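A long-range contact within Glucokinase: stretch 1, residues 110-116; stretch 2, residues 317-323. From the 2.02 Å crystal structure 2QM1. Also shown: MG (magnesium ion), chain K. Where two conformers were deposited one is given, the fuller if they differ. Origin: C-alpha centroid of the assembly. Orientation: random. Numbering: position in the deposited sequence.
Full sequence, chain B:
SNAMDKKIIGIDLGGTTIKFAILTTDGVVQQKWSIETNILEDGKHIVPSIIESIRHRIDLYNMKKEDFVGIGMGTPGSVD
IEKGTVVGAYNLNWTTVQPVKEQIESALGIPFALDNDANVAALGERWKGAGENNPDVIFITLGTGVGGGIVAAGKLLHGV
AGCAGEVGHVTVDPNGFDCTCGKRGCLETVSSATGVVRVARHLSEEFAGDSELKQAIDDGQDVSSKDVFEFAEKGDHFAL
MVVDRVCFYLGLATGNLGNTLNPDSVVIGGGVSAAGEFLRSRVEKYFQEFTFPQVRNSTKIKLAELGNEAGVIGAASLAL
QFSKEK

Stretch 1, residues 110-116: IPFALDN
Stretch 2 317-323: SLALQFS

A short β-strand packs one of its faces against a helical turn more than 200 residues away in sequence, in a small apolar contact that buries 319 Å² and has no hydrogen bond across it.

Stretch 1 runs extended from Ile 110, with residues 112-116 as strand and phi/psi from -132/140 at Phe 112 to -154/171 at Asp 115. This pleat alternates the side chains: the CA-to-CB bonds of Pro 111, Ala 113 and Asp 115 point toward stretch 2, those of Phe 112 and Leu 114 away. Stretch 2 holds helical angles from Ser 317 (-58/-31) to Gln 321 (-64/-19), with a 3-10 segment at 320-322. Phe 322 N donates to Ala 319 O (3.0 Å), and Ser 323 OG to Leu 320 O (2.9 Å). The chains run in opposite senses: Pro 111 CA lies 7.0 Å from Phe 322 CA, and Ala 113 CA 6.1 Å from Leu 318 CA.

At one end, Pro 111 (C-gamma endo) lies over one face of the aromatic ring of Phe 322 (chi1 -53°, m; chi2 117°). Pro 111 CB sits 3.5 Å from the Phe 322 ring centroid, 11° off the normal, a CH-pi contact that suits a compact proline ring over a flat aromatic face. Phe 112 lends its backbone, its O lying 3.6 Å from Phe 322 CZ.

Ala 113 occupies the centre, where its small methyl permits close approach: its CB is 4.0 Å from Leu 318 CB and 4.1 Å from Phe 322 CE1. Leu 318 (m, t) points CD1 at the strand backbone, 3.8 Å from Leu 114 C and 3.9 Å from Asp 115 CB. Asp 115 thus offers its methylene here, while OD1 accepts from Asn 116 N at 2.6 Å and both carboxylate oxygens are hydrogen-bonded elsewhere in the structure.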

# COMPACT_ATOMS: atom_id res chain seq x y z
N ILE B 110 28.74 16.34 -9.51
CA ILE B 110 28.67 14.97 -9.05
C ILE B 110 27.20 14.52 -9.04
O ILE B 110 26.33 15.29 -8.65
CB ILE B 110 29.41 14.76 -7.70
CG1 ILE B 110 28.47 14.35 -6.58
CG2 ILE B 110 30.30 15.93 -7.32
CD1 ILE B 110 28.64 12.95 -6.25
N PRO B 111 26.94 13.27 -9.47
CA PRO B 111 25.55 12.83 -9.70
C PRO B 111 24.68 12.93 -8.43
O PRO B 111 25.16 12.69 -7.32
CB PRO B 111 25.70 11.37 -10.20
CG PRO B 111 27.01 10.96 -9.74
CD PRO B 111 27.90 12.18 -9.70
N PHE B 112 23.41 13.30 -8.62
CA PHE B 112 22.51 13.69 -7.54
C PHE B 112 21.17 12.97 -7.67
O PHE B 112 20.66 12.85 -8.78
CB PHE B 112 22.32 15.24 -7.57
CG PHE B 112 21.38 15.75 -6.54
CD1 PHE B 112 20.04 15.93 -6.84
CD2 PHE B 112 21.81 15.98 -5.24
CE1 PHE B 112 19.17 16.39 -5.89
CE2 PHE B 112 20.93 16.46 -4.28
CZ PHE B 112 19.61 16.66 -4.61
N ALA B 113 20.61 12.52 -6.54
CA ALA B 113 19.29 11.95 -6.51
C ALA B 113 18.57 12.49 -5.28
O ALA B 113 19.20 12.84 -4.29
CB ALA B 113 19.35 10.41 -6.47
N LEU B 114 17.26 12.63 -5.36
CA LEU B 114 16.59 13.09 -4.16
C LEU B 114 15.28 12.38 -3.99
O LEU B 114 14.72 11.82 -4.93
CB LEU B 114 16.38 14.63 -4.16
CG LEU B 114 15.18 15.22 -4.91
CD1 LEU B 114 15.25 16.72 -4.89
CD2 LEU B 114 15.07 14.70 -6.34
N ASP B 115 14.79 12.43 -2.77
CA ASP B 115 13.54 11.76 -2.45
C ASP B 115 12.87 12.45 -1.27
O ASP B 115 13.43 13.35 -0.70
CB ASP B 115 13.68 10.22 -2.28
CG ASP B 115 12.41 9.44 -2.73
OD1 ASP B 115 11.23 9.86 -2.40
OD2 ASP B 115 12.59 8.43 -3.44
N ASN B 116 11.65 12.06 -0.99
CA ASN B 116 10.94 12.60 0.17
C ASN B 116 11.67 12.22 1.47
O ASN B 116 12.30 11.17 1.53
CB ASN B 116 9.53 12.07 0.16
CG ASN B 116 8.86 12.25 1.46
OD1 ASN B 116 8.36 13.33 1.76
ND2 ASN B 116 8.92 11.24 2.29
N SER B 317 22.03 6.19 0.41
CA SER B 317 21.76 4.98 -0.40
C SER B 317 21.23 5.26 -1.82
O SER B 317 21.47 4.50 -2.74
CB SER B 317 20.79 4.02 0.31
OG SER B 317 19.50 4.59 0.33
N LEU B 318 20.50 6.34 -2.00
CA LEU B 318 20.07 6.74 -3.34
C LEU B 318 21.28 6.97 -4.23
O LEU B 318 21.18 6.86 -5.43
CB LEU B 318 19.29 8.05 -3.27
CG LEU B 318 17.94 8.21 -2.59
CD1 LEU B 318 17.56 9.72 -2.50
CD2 LEU B 318 16.92 7.41 -3.40
N ALA B 319 22.42 7.33 -3.66
CA ALA B 319 23.59 7.61 -4.49
C ALA B 319 24.16 6.34 -5.13
O ALA B 319 24.87 6.42 -6.14
CB ALA B 319 24.62 8.30 -3.69
N LEU B 320 23.82 5.18 -4.55
CA LEU B 320 24.36 3.92 -5.07
C LEU B 320 23.92 3.55 -6.48
O LEU B 320 24.56 2.70 -7.15
CB LEU B 320 24.04 2.79 -4.11
CG LEU B 320 24.79 2.85 -2.77
CD1 LEU B 320 24.06 1.95 -1.77
CD2 LEU B 320 26.23 2.38 -2.92
N GLN B 321 22.84 4.17 -6.95
CA GLN B 321 22.40 3.93 -8.33
C GLN B 321 23.41 4.39 -9.34
O GLN B 321 23.36 3.95 -10.49
CB GLN B 321 21.07 4.64 -8.59
CG GLN B 321 21.11 6.09 -8.25
CD GLN B 321 19.84 6.82 -8.55
OE1 GLN B 321 19.16 7.31 -7.65
NE2 GLN B 321 19.51 6.90 -9.82
N PHE B 322 24.34 5.27 -8.91
CA PHE B 322 25.41 5.79 -9.79
C PHE B 322 26.72 5.03 -9.83
O PHE B 322 27.61 5.46 -10.53
CB PHE B 322 25.69 7.26 -9.46
CG PHE B 322 24.46 8.11 -9.49
CD1 PHE B 322 24.00 8.75 -8.34
CD2 PHE B 322 23.73 8.24 -10.68
CE1 PHE B 322 22.84 9.53 -8.38
CE2 PHE B 322 22.56 9.01 -10.72
CZ PHE B 322 22.12 9.64 -9.57
N SER B 323 26.85 3.93 -9.09
CA SER B 323 28.14 3.21 -9.06
C SER B 323 28.52 2.67 -10.44
O SER B 323 27.65 2.31 -11.23
CB SER B 323 28.13 2.00 -8.12
OG SER B 323 27.38 2.21 -6.96
MG MG K . 7.29 9.51 2.49
O HOH W 1 5.60 10.36 1.04